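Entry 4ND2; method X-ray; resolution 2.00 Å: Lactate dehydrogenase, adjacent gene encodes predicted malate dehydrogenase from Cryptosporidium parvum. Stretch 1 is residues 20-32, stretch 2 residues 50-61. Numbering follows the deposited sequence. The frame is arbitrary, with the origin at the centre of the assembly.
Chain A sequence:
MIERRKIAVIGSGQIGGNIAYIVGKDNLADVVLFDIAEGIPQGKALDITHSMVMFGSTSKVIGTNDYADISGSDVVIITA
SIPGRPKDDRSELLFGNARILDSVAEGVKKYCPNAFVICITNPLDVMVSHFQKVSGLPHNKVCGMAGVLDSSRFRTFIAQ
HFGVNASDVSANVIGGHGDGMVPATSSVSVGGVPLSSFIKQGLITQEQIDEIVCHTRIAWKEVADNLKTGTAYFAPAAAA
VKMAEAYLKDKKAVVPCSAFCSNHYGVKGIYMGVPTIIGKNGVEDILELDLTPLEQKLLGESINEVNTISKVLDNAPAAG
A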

# COMPACT_ATOMS: atom_id res chain seq x y z
N ALA A 20 7.08 -7.41 -14.27
CA ALA A 20 6.01 -6.60 -14.87
C ALA A 20 4.76 -6.58 -14.00
O ALA A 20 4.13 -5.53 -13.82
CB ALA A 20 5.68 -7.12 -16.26
N TYR A 21 4.41 -7.74 -13.46
CA TYR A 21 3.25 -7.94 -12.60
C TYR A 21 3.32 -7.05 -11.36
O TYR A 21 2.36 -6.35 -11.03
CB TYR A 21 3.22 -9.42 -12.18
CG TYR A 21 1.94 -9.98 -11.59
CD1 TYR A 21 0.68 -9.56 -12.02
CD2 TYR A 21 2.00 -11.01 -10.64
CE1 TYR A 21 -0.47 -10.12 -11.50
CE2 TYR A 21 0.85 -11.57 -10.12
CZ TYR A 21 -0.39 -11.13 -10.55
OH TYR A 21 -1.53 -11.70 -10.03
N ILE A 22 4.46 -7.08 -10.69
CA ILE A 22 4.66 -6.34 -9.44
C ILE A 22 4.81 -4.84 -9.68
O ILE A 22 4.24 -4.04 -8.94
CB ILE A 22 5.89 -6.89 -8.67
CG1 ILE A 22 5.68 -8.36 -8.31
CG2 ILE A 22 6.18 -6.06 -7.42
CD1 ILE A 22 4.44 -8.65 -7.49
N VAL A 23 5.58 -4.47 -10.70
CA VAL A 23 5.73 -3.06 -11.07
C VAL A 23 4.36 -2.46 -11.37
O VAL A 23 4.04 -1.37 -10.89
CB VAL A 23 6.65 -2.88 -12.31
CG1 VAL A 23 6.54 -1.48 -12.89
CG2 VAL A 23 8.10 -3.18 -11.94
N GLY A 24 3.57 -3.18 -12.16
CA GLY A 24 2.21 -2.76 -12.48
C GLY A 24 1.32 -2.66 -11.26
O GLY A 24 0.63 -1.66 -11.07
N LYS A 25 1.35 -3.69 -10.42
CA LYS A 25 0.56 -3.70 -9.18
C LYS A 25 0.86 -2.48 -8.30
O LYS A 25 -0.06 -1.85 -7.79
CB LYS A 25 0.83 -4.99 -8.39
CG LYS A 25 0.07 -5.08 -7.07
CD LYS A 25 0.38 -6.37 -6.34
CE LYS A 25 -0.53 -6.56 -5.13
NZ LYS A 25 -0.52 -5.38 -4.22
N ASP A 26 2.14 -2.16 -8.14
CA ASP A 26 2.56 -1.02 -7.31
C ASP A 26 2.38 0.34 -8.00
O ASP A 26 2.56 1.37 -7.36
CB ASP A 26 4.03 -1.17 -6.90
CG ASP A 26 4.28 -2.39 -6.03
OD1 ASP A 26 3.34 -2.92 -5.41
OD2 ASP A 26 5.45 -2.84 -5.97
N ASN A 27 2.04 0.33 -9.29
CA ASN A 27 2.00 1.54 -10.10
C ASN A 27 3.32 2.32 -10.01
O ASN A 27 3.34 3.55 -9.96
CB ASN A 27 0.81 2.43 -9.70
CG ASN A 27 0.55 3.55 -10.70
OD1 ASN A 27 0.77 3.40 -11.91
ND2 ASN A 27 0.08 4.68 -10.21
N LEU A 28 4.43 1.58 -10.00
CA LEU A 28 5.77 2.17 -9.94
C LEU A 28 6.14 2.83 -11.27
O LEU A 28 6.79 3.87 -11.30
CB LEU A 28 6.80 1.10 -9.59
CG LEU A 28 8.27 1.50 -9.52
CD1 LEU A 28 8.50 2.53 -8.42
CD2 LEU A 28 9.14 0.28 -9.30
N ALA A 29 5.73 2.20 -12.37
CA ALA A 29 6.05 2.69 -13.71
C ALA A 29 5.21 1.97 -14.76
O ALA A 29 4.51 0.99 -14.45
CB ALA A 29 7.53 2.48 -14.00
N ASP A 30 5.27 2.47 -15.99
CA ASP A 30 4.83 1.70 -17.15
C ASP A 30 5.89 0.65 -17.43
O ASP A 30 7.07 0.86 -17.13
CB ASP A 30 4.66 2.60 -18.38
CG ASP A 30 3.46 3.52 -18.28
OD1 ASP A 30 2.57 3.31 -17.43
OD2 ASP A 30 3.40 4.47 -19.09
N VAL A 31 5.48 -0.46 -18.03
CA VAL A 31 6.38 -1.56 -18.31
C VAL A 31 6.37 -1.92 -19.80
O VAL A 31 5.31 -2.00 -20.41
CB VAL A 31 6.00 -2.81 -17.50
CG1 VAL A 31 6.92 -3.98 -17.83
CG2 VAL A 31 6.03 -2.51 -16.01
N VAL A 32 7.56 -2.13 -20.36
CA VAL A 32 7.71 -2.71 -21.69
C VAL A 32 8.36 -4.08 -21.53
O VAL A 32 9.53 -4.17 -21.15
CB VAL A 32 8.57 -1.83 -22.61
CG1 VAL A 32 8.76 -2.50 -23.97
CG2 VAL A 32 7.92 -0.46 -22.78
N HIS A 50 -5.05 -6.78 -17.82
CA HIS A 50 -6.38 -7.07 -17.25
C HIS A 50 -6.41 -6.98 -15.73
O HIS A 50 -7.44 -6.66 -15.14
CB HIS A 50 -6.88 -8.45 -17.68
CG HIS A 50 -6.98 -8.64 -19.16
ND1 HIS A 50 -6.94 -9.88 -19.76
CD2 HIS A 50 -7.11 -7.74 -20.17
CE1 HIS A 50 -7.04 -9.74 -21.07
NE2 HIS A 50 -7.14 -8.45 -21.34
N SER A 51 -5.28 -7.28 -15.09
CA SER A 51 -5.17 -7.24 -13.63
C SER A 51 -5.04 -5.82 -13.07
O SER A 51 -5.29 -5.61 -11.88
CB SER A 51 -3.99 -8.09 -13.15
OG SER A 51 -2.74 -7.45 -13.38
N MET A 52 -4.64 -4.86 -13.90
CA MET A 52 -4.36 -3.50 -13.43
C MET A 52 -5.56 -2.84 -12.76
O MET A 52 -5.42 -2.23 -11.69
CB MET A 52 -3.82 -2.61 -14.56
CG MET A 52 -2.41 -2.95 -15.03
SD MET A 52 -1.13 -2.84 -13.76
CE MET A 52 -1.05 -4.54 -13.20
N VAL A 53 -6.73 -2.96 -13.38
CA VAL A 53 -7.96 -2.42 -12.78
C VAL A 53 -8.28 -3.08 -11.43
O VAL A 53 -8.81 -2.43 -10.53
CB VAL A 53 -9.17 -2.53 -13.74
CG1 VAL A 53 -9.57 -3.98 -13.98
CG2 VAL A 53 -10.36 -1.73 -13.21
N MET A 54 -7.93 -4.36 -11.29
CA MET A 54 -8.16 -5.08 -10.04
C MET A 54 -7.28 -4.52 -8.91
O MET A 54 -7.72 -4.43 -7.76
CB MET A 54 -7.89 -6.58 -10.20
CG MET A 54 -8.65 -7.26 -11.33
SD MET A 54 -8.08 -8.96 -11.56
CE MET A 54 -9.01 -9.44 -13.01
N PHE A 55 -6.05 -4.15 -9.26
CA PHE A 55 -5.10 -3.56 -8.31
C PHE A 55 -5.28 -2.05 -8.14
O PHE A 55 -4.61 -1.44 -7.31
CB PHE A 55 -3.67 -3.82 -8.77
CG PHE A 55 -3.27 -5.28 -8.79
CD1 PHE A 55 -3.53 -6.10 -7.70
CD2 PHE A 55 -2.60 -5.80 -9.88
CE1 PHE A 55 -3.15 -7.43 -7.72
CE2 PHE A 55 -2.21 -7.13 -9.90
CZ PHE A 55 -2.49 -7.95 -8.82
N GLY A 56 -6.16 -1.45 -8.95
CA GLY A 56 -6.35 -0.00 -8.94
C GLY A 56 -5.16 0.77 -9.49
O GLY A 56 -4.92 1.91 -9.09
N SER A 57 -4.41 0.15 -10.40
CA SER A 57 -3.24 0.77 -11.01
C SER A 57 -3.56 1.24 -12.42
O SER A 57 -4.33 0.60 -13.13
CB SER A 57 -2.09 -0.23 -11.07
OG SER A 57 -0.98 0.28 -11.80
N THR A 58 -2.95 2.35 -12.84
CA THR A 58 -3.08 2.84 -14.21
C THR A 58 -1.80 2.62 -15.03
O THR A 58 -1.65 3.18 -16.12
CB THR A 58 -3.45 4.34 -14.25
OG1 THR A 58 -2.47 5.11 -13.55
CG2 THR A 58 -4.81 4.57 -13.62
N SER A 59 -0.89 1.79 -14.51
CA SER A 59 0.32 1.41 -15.25
C SER A 59 -0.05 0.76 -16.58
O SER A 59 -0.96 -0.06 -16.64
CB SER A 59 1.17 0.42 -14.44
OG SER A 59 1.82 1.05 -13.36
N LYS A 60 0.65 1.16 -17.64
CA LYS A 60 0.54 0.49 -18.94
C LYS A 60 1.61 -0.58 -19.05
O LYS A 60 2.78 -0.34 -18.73
CB LYS A 60 0.71 1.50 -20.08
CG LYS A 60 -0.27 2.66 -20.01
CD LYS A 60 -0.47 3.32 -21.36
CE LYS A 60 -1.35 4.55 -21.23
NZ LYS A 60 -2.72 4.21 -20.75
N VAL A 61 1.21 -1.76 -19.50
CA VAL A 61 2.12 -2.89 -19.69
C VAL A 61 1.93 -3.42 -21.11
O VAL A 61 0.85 -3.91 -21.45
CB VAL A 61 1.84 -4.02 -18.67
CG1 VAL A 61 2.85 -5.15 -18.83
CG2 VAL A 61 1.87 -3.47 -17.25
O HOH W 1 -1.86 0.45 -7.64

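Where a helix ends, its last carbonyls lose their helical partners, and a neighbouring segment can supply new ones; the dehydrogenase of Cryptosporidium parvum offers a compact example. The helix of residues 20–26 closes in a Schellman motif at Asn27, and the carbonyl of Gly24, already bonded to Asn27 N, also accepts a short hydrogen bond from the hydroxyl of the second stretch, Ser57 OG to Gly24 O, 2.6 Å. Serine suits this place because its short side chain, in the t rotamer, donates to the helix while Ser57 OG receives the backbone amide Ser59 N at 3.1 Å, tying the loop to itself. Nearby, Ser59 OG lies 2.9 Å from Ala29 O, just before the strand begins.

Beyond the turn the chains run side by side in parallel. Asp30 OD1 accepts a nearly linear hydrogen bond from Lys60 N (2.9 Å, 176°), so that a side chain serves a backbone amide, and Val31 N donates to Lys60 O at 2.8 Å. Val31 and Val61 form a parallel bridge; Val61 CA approaches Val31 O at 3.4 Å in a CA-H...O contact, and their side chains share one face of the sheet, Val31 CB lying 4.1 Å from Val61 CG1.

Packing takes over along the helices, whose axes diverge by 38° and come within 9.3 Å. Gly24 leaves room for Met52: an ideal CB there would sit only 2.8 Å from Met52 CE. Phe55 points toward the first stretch, its ring covered on one face by the extended chain of Lys25, whose CG lies 3.8 Å from Phe55 CG, while its edge meets the face of Tyr21 in an offset arrangement. A water donates to Lys25 O at 2.9 Å and weakly to Phe55 O at 3.4 Å. Altogether 669 Å² is buried.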